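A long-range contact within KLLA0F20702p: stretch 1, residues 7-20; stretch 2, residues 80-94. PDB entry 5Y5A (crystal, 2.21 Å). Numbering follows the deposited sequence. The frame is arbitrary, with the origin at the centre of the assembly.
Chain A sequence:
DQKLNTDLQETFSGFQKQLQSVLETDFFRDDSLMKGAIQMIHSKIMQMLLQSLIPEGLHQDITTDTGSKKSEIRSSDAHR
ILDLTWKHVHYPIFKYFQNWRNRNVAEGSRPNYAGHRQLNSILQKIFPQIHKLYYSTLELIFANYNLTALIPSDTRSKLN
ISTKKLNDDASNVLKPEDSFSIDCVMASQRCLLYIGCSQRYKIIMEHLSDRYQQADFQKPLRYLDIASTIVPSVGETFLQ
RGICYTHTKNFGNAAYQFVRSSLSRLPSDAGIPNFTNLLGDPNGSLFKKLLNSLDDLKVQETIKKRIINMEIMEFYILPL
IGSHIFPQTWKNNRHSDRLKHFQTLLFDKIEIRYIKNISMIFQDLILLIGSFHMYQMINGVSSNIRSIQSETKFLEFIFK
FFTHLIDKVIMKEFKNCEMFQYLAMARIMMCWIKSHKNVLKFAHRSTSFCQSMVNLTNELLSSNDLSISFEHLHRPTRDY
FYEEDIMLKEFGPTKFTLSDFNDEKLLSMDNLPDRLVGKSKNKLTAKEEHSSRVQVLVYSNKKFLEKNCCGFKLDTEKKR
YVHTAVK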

# COMPACT_ATOMS: atom_id res chain seq x y z
N ASP A 7 -28.92 -9.77 17.09
CA ASP A 7 -30.12 -10.13 16.33
C ASP A 7 -29.94 -9.83 14.85
O ASP A 7 -30.55 -10.47 13.99
CB ASP A 7 -31.33 -9.37 16.88
CG ASP A 7 -31.77 -9.87 18.25
OD1 ASP A 7 -31.32 -10.97 18.65
OD2 ASP A 7 -32.55 -9.17 18.92
N LEU A 8 -29.09 -8.85 14.56
CA LEU A 8 -28.76 -8.48 13.19
C LEU A 8 -27.90 -9.55 12.52
O LEU A 8 -28.05 -9.83 11.33
CB LEU A 8 -28.04 -7.13 13.18
CG LEU A 8 -27.46 -6.63 11.86
CD1 LEU A 8 -28.56 -6.38 10.85
CD2 LEU A 8 -26.66 -5.36 12.09
N GLN A 9 -26.99 -10.13 13.30
CA GLN A 9 -26.13 -11.21 12.82
C GLN A 9 -26.96 -12.42 12.41
O GLN A 9 -26.64 -13.11 11.44
CB GLN A 9 -25.13 -11.60 13.90
CG GLN A 9 -24.20 -12.74 13.52
CD GLN A 9 -23.07 -12.30 12.61
OE1 GLN A 9 -22.36 -11.34 12.91
NE2 GLN A 9 -22.90 -13.00 11.49
N GLU A 10 -28.03 -12.69 13.15
CA GLU A 10 -28.89 -13.83 12.89
C GLU A 10 -29.60 -13.70 11.55
O GLU A 10 -29.87 -14.70 10.88
CB GLU A 10 -29.93 -13.99 14.00
CG GLU A 10 -29.36 -14.32 15.37
CD GLU A 10 -30.44 -14.51 16.41
OE1 GLU A 10 -31.58 -14.05 16.17
OE2 GLU A 10 -30.16 -15.11 17.46
N THR A 11 -29.90 -12.47 11.18
CA THR A 11 -30.64 -12.20 9.96
C THR A 11 -29.81 -12.52 8.72
O THR A 11 -30.30 -13.12 7.77
CB THR A 11 -31.10 -10.73 9.89
OG1 THR A 11 -31.84 -10.41 11.08
CG2 THR A 11 -31.98 -10.50 8.67
N PHE A 12 -28.54 -12.13 8.75
CA PHE A 12 -27.67 -12.32 7.59
C PHE A 12 -27.22 -13.76 7.44
O PHE A 12 -27.01 -14.23 6.32
CB PHE A 12 -26.46 -11.38 7.67
CG PHE A 12 -26.70 -10.06 7.02
CD1 PHE A 12 -27.29 -9.02 7.73
CD2 PHE A 12 -26.38 -9.86 5.69
CE1 PHE A 12 -27.53 -7.80 7.12
CE2 PHE A 12 -26.62 -8.65 5.08
CZ PHE A 12 -27.19 -7.62 5.79
N SER A 13 -27.07 -14.45 8.56
CA SER A 13 -26.80 -15.88 8.52
C SER A 13 -27.93 -16.58 7.77
O SER A 13 -27.70 -17.51 6.99
CB SER A 13 -26.65 -16.44 9.93
OG SER A 13 -26.64 -17.85 9.92
N GLY A 14 -29.15 -16.11 8.01
CA GLY A 14 -30.33 -16.64 7.34
C GLY A 14 -30.33 -16.39 5.84
O GLY A 14 -30.81 -17.22 5.08
N PHE A 15 -29.81 -15.24 5.43
CA PHE A 15 -29.70 -14.95 4.00
C PHE A 15 -28.79 -15.97 3.36
O PHE A 15 -29.10 -16.52 2.30
CB PHE A 15 -29.15 -13.54 3.77
CG PHE A 15 -30.07 -12.45 4.22
CD1 PHE A 15 -31.43 -12.68 4.36
CD2 PHE A 15 -29.58 -11.19 4.51
CE1 PHE A 15 -32.27 -11.68 4.78
CE2 PHE A 15 -30.43 -10.18 4.93
CZ PHE A 15 -31.77 -10.43 5.07
N GLN A 16 -27.65 -16.20 4.01
CA GLN A 16 -26.66 -17.15 3.53
C GLN A 16 -27.28 -18.54 3.34
O GLN A 16 -27.20 -19.12 2.26
CB GLN A 16 -25.48 -17.22 4.50
CG GLN A 16 -24.34 -18.10 4.04
CD GLN A 16 -23.10 -17.93 4.89
OE1 GLN A 16 -22.85 -16.85 5.42
NE2 GLN A 16 -22.32 -19.00 5.03
N LYS A 17 -27.92 -19.05 4.40
CA LYS A 17 -28.51 -20.38 4.36
C LYS A 17 -29.59 -20.50 3.30
O LYS A 17 -29.72 -21.54 2.66
CB LYS A 17 -29.08 -20.75 5.74
CG LYS A 17 -28.02 -20.76 6.84
CD LYS A 17 -28.53 -21.38 8.14
CE LYS A 17 -27.41 -21.41 9.17
NZ LYS A 17 -27.79 -22.09 10.43
N GLN A 18 -30.36 -19.44 3.11
CA GLN A 18 -31.36 -19.39 2.05
C GLN A 18 -30.73 -19.56 0.67
O GLN A 18 -31.21 -20.34 -0.15
CB GLN A 18 -32.14 -18.07 2.11
CG GLN A 18 -33.21 -18.03 3.19
CD GLN A 18 -34.05 -16.76 3.14
OE1 GLN A 18 -33.68 -15.78 2.49
NE2 GLN A 18 -35.19 -16.78 3.82
N LEU A 19 -29.64 -18.83 0.43
CA LEU A 19 -29.00 -18.83 -0.88
C LEU A 19 -28.21 -20.10 -1.17
O LEU A 19 -28.04 -20.49 -2.32
CB LEU A 19 -28.09 -17.61 -1.02
CG LEU A 19 -28.83 -16.29 -1.21
CD1 LEU A 19 -27.88 -15.11 -1.21
CD2 LEU A 19 -29.65 -16.33 -2.50
N GLN A 20 -27.73 -20.76 -0.11
CA GLN A 20 -27.01 -22.01 -0.26
C GLN A 20 -27.92 -23.08 -0.84
O GLN A 20 -27.51 -23.87 -1.69
CB GLN A 20 -26.44 -22.48 1.08
CG GLN A 20 -25.31 -21.60 1.60
CD GLN A 20 -24.87 -21.98 3.00
OE1 GLN A 20 -25.56 -22.72 3.70
NE2 GLN A 20 -23.71 -21.47 3.42
N ARG A 80 -21.44 -1.88 8.70
CA ARG A 80 -21.57 -3.22 9.25
C ARG A 80 -22.57 -4.02 8.42
O ARG A 80 -22.38 -5.21 8.16
CB ARG A 80 -22.01 -3.16 10.72
CG ARG A 80 -20.95 -2.57 11.64
CD ARG A 80 -21.45 -2.45 13.08
NE ARG A 80 -20.36 -2.12 14.00
CZ ARG A 80 -20.53 -1.81 15.29
NH1 ARG A 80 -21.75 -1.78 15.82
NH2 ARG A 80 -19.48 -1.54 16.05
N ILE A 81 -23.64 -3.36 8.00
CA ILE A 81 -24.65 -3.98 7.16
C ILE A 81 -24.01 -4.43 5.84
O ILE A 81 -24.31 -5.51 5.34
CB ILE A 81 -25.82 -3.03 6.88
CG1 ILE A 81 -26.64 -2.84 8.16
CG2 ILE A 81 -26.70 -3.55 5.77
CD1 ILE A 81 -27.67 -1.74 8.05
N LEU A 82 -23.11 -3.61 5.32
CA LEU A 82 -22.45 -3.91 4.05
C LEU A 82 -21.43 -5.04 4.19
O LEU A 82 -21.21 -5.81 3.25
CB LEU A 82 -21.78 -2.66 3.50
CG LEU A 82 -22.73 -1.51 3.15
CD1 LEU A 82 -21.96 -0.23 2.89
CD2 LEU A 82 -23.59 -1.87 1.95
N ASP A 83 -20.79 -5.14 5.36
CA ASP A 83 -19.82 -6.20 5.62
C ASP A 83 -20.52 -7.55 5.76
O ASP A 83 -20.08 -8.55 5.21
CB ASP A 83 -18.98 -5.89 6.86
CG ASP A 83 -17.90 -4.84 6.61
OD1 ASP A 83 -17.45 -4.69 5.45
OD2 ASP A 83 -17.48 -4.17 7.57
N LEU A 84 -21.64 -7.57 6.48
CA LEU A 84 -22.44 -8.78 6.57
C LEU A 84 -23.04 -9.15 5.22
O LEU A 84 -23.34 -10.33 4.95
CB LEU A 84 -23.56 -8.61 7.60
CG LEU A 84 -23.14 -8.57 9.07
CD1 LEU A 84 -24.35 -8.30 9.95
CD2 LEU A 84 -22.47 -9.87 9.48
N THR A 85 -23.22 -8.15 4.36
CA THR A 85 -23.77 -8.37 3.03
C THR A 85 -22.76 -9.09 2.15
O THR A 85 -23.08 -10.07 1.47
CB THR A 85 -24.17 -7.05 2.37
OG1 THR A 85 -25.25 -6.46 3.11
CG2 THR A 85 -24.61 -7.30 0.94
N TRP A 86 -21.52 -8.60 2.17
CA TRP A 86 -20.45 -9.25 1.43
C TRP A 86 -20.23 -10.67 1.91
O TRP A 86 -20.25 -11.61 1.13
CB TRP A 86 -19.15 -8.45 1.56
CG TRP A 86 -18.01 -9.15 0.92
CD1 TRP A 86 -16.97 -9.77 1.54
CD2 TRP A 86 -17.81 -9.34 -0.49
NE1 TRP A 86 -16.12 -10.32 0.60
CE2 TRP A 86 -16.62 -10.07 -0.65
CE3 TRP A 86 -18.53 -8.95 -1.63
CZ2 TRP A 86 -16.12 -10.42 -1.90
CZ3 TRP A 86 -18.03 -9.30 -2.87
CH2 TRP A 86 -16.84 -10.03 -3.00
N LYS A 87 -20.05 -10.81 3.22
CA LYS A 87 -19.70 -12.09 3.84
C LYS A 87 -20.76 -13.17 3.67
O LYS A 87 -20.43 -14.32 3.37
CB LYS A 87 -19.44 -11.88 5.33
CG LYS A 87 -18.95 -13.12 6.06
CD LYS A 87 -18.76 -12.82 7.53
CE LYS A 87 -18.35 -14.06 8.30
NZ LYS A 87 -18.25 -13.79 9.76
N HIS A 88 -22.03 -12.81 3.85
CA HIS A 88 -23.09 -13.81 3.93
C HIS A 88 -23.92 -13.94 2.66
O HIS A 88 -24.57 -14.96 2.44
CB HIS A 88 -24.00 -13.49 5.11
CG HIS A 88 -23.32 -13.57 6.44
ND1 HIS A 88 -23.00 -14.76 7.04
CD2 HIS A 88 -22.89 -12.59 7.28
CE1 HIS A 88 -22.40 -14.52 8.20
NE2 HIS A 88 -22.33 -13.22 8.36
N VAL A 89 -23.91 -12.90 1.83
CA VAL A 89 -24.73 -12.90 0.63
C VAL A 89 -23.89 -12.96 -0.64
O VAL A 89 -24.07 -13.84 -1.47
CB VAL A 89 -25.63 -11.66 0.57
CG1 VAL A 89 -26.50 -11.71 -0.67
CG2 VAL A 89 -26.49 -11.56 1.82
N HIS A 90 -23.03 -11.98 -0.82
CA HIS A 90 -22.24 -11.89 -2.03
C HIS A 90 -21.05 -12.80 -2.13
O HIS A 90 -20.89 -13.48 -3.11
CB HIS A 90 -21.79 -10.47 -2.25
CG HIS A 90 -22.91 -9.53 -2.53
ND1 HIS A 90 -22.75 -8.17 -2.54
CD2 HIS A 90 -24.21 -9.76 -2.81
CE1 HIS A 90 -23.90 -7.60 -2.82
NE2 HIS A 90 -24.80 -8.54 -2.98
N TYR A 91 -20.20 -12.81 -1.12
CA TYR A 91 -19.04 -13.69 -1.17
C TYR A 91 -19.39 -15.16 -1.43
O TYR A 91 -18.75 -15.80 -2.26
CB TYR A 91 -18.20 -13.60 0.11
CG TYR A 91 -17.03 -14.56 0.08
CD1 TYR A 91 -15.88 -14.24 -0.63
CD2 TYR A 91 -17.09 -15.79 0.71
CE1 TYR A 91 -14.81 -15.12 -0.68
CE2 TYR A 91 -16.03 -16.68 0.66
CZ TYR A 91 -14.89 -16.33 -0.03
OH TYR A 91 -13.84 -17.21 -0.08
N PRO A 92 -20.41 -15.71 -0.72
CA PRO A 92 -20.70 -17.12 -0.98
C PRO A 92 -21.17 -17.39 -2.41
O PRO A 92 -20.91 -18.47 -2.94
CB PRO A 92 -21.81 -17.44 0.03
CG PRO A 92 -22.39 -16.13 0.39
CD PRO A 92 -21.25 -15.18 0.37
N ILE A 93 -21.85 -16.42 -3.02
CA ILE A 93 -22.23 -16.54 -4.42
C ILE A 93 -20.99 -16.54 -5.31
O ILE A 93 -20.82 -17.43 -6.14
CB ILE A 93 -23.16 -15.39 -4.86
CG1 ILE A 93 -24.49 -15.45 -4.11
CG2 ILE A 93 -23.41 -15.46 -6.36
CD1 ILE A 93 -25.41 -14.28 -4.40
N PHE A 94 -20.13 -15.54 -5.13
CA PHE A 94 -18.93 -15.40 -5.95
C PHE A 94 -18.00 -16.59 -5.81
O PHE A 94 -17.36 -17.00 -6.77
CB PHE A 94 -18.21 -14.11 -5.58
CG PHE A 94 -18.76 -12.90 -6.27
CD1 PHE A 94 -18.96 -12.89 -7.64
CD2 PHE A 94 -19.08 -11.76 -5.54
CE1 PHE A 94 -19.47 -11.77 -8.28
CE2 PHE A 94 -19.60 -10.63 -6.17
CZ PHE A 94 -19.79 -10.64 -7.54

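A histidine, His-88, is plugged into the neighbouring helix as a knob, its side chain seated among Gln-9, Phe-12, Ser-13 and Gln-16. There His-88 ND1 donates a hydrogen bond to Gln-16 OE1 at 2.6 Å, with an N-H...acceptor angle of 148°. The acceptor lies near the plane of the imidazole, at its edge, where the ND1 hydrogen points. Gln-16 reaches it with an extended side chain (chi1 and chi2 both t); its CA-to-CB bond runs sideways, but its end comes nearer to the second helix. Across the ring, His-88 NE2 is 3.2 Å from Gln-9 NE2, a pair whose geometry leaves its nature open. Ser-13 N lies over one face of the imidazole, and His-88 CB packs 3.3 Å from Phe-12 O, so the His-88 side chain lies against the backbone of the first helix as well as its side chains.

The two helices, residues 7-20 and 80-94, run nearly parallel: their N-to-C directions differ by 9° and their axes come within 7.9 Å. The backbones are drawn close at the histidine, where the CA atoms of Gln-16 and His-88 are 4.9 Å apart; farther back, the CA atoms of Leu-8 and Ile-81 are separated by 8.6 Å. His-88 also lies in a wider pi-type turn at 86-90, in which His-90 N and Tyr-91 N bond to Thr-85 O and Trp-86 O, five residues back. Pro-92 follows; its ring nitrogen carries no hydrogen to give to the preceding turn, and the helix is kinked there.

The reciprocal knob is Phe-12, whose CA-to-CB bond points toward the second helix and whose side chain fits among Ile-81, Leu-84, Thr-85 and His-88. Its ring is covered on one face by Leu-84, whose CB stands 3.6 Å from the ring centroid and 15° off the ring normal, a CH-pi contact. At the ring edge, Phe-12 CE2 is 3.2 Å from Thr-85 OG1. That hydroxyl is already engaged within its own helix, donating to Ile-81 O at 2.6 Å between Thr-85 OG1 and the carbonyl oxygen, so the hydroxyl beside the ring has a partner in its own helix. Phe-12 CZ also meets Ile-81 CG2 at 4.1 Å.

Apolar packing extends the contact in both directions. Toward the start of the first helix, Leu-8 CG rests 4.0 Å from Leu-84 CD1. Toward its other end, Val-89 is shared: Val-89 CG2 lies 3.8 Å from Phe-15 CB, and Val-89 CG1 is 3.7 Å from Leu-19 CD1. The Phe-15 ring itself leads away from the second helix, leaving its CB to make the closest approach. Leu-19 CD1 additionally touches Ile-93 CD1 at 4.1 Å. Together the two stretches bury 682 Å², summed over both sides, with Phe-12 and His-88 the residues most covered, at 108 and 97 Å².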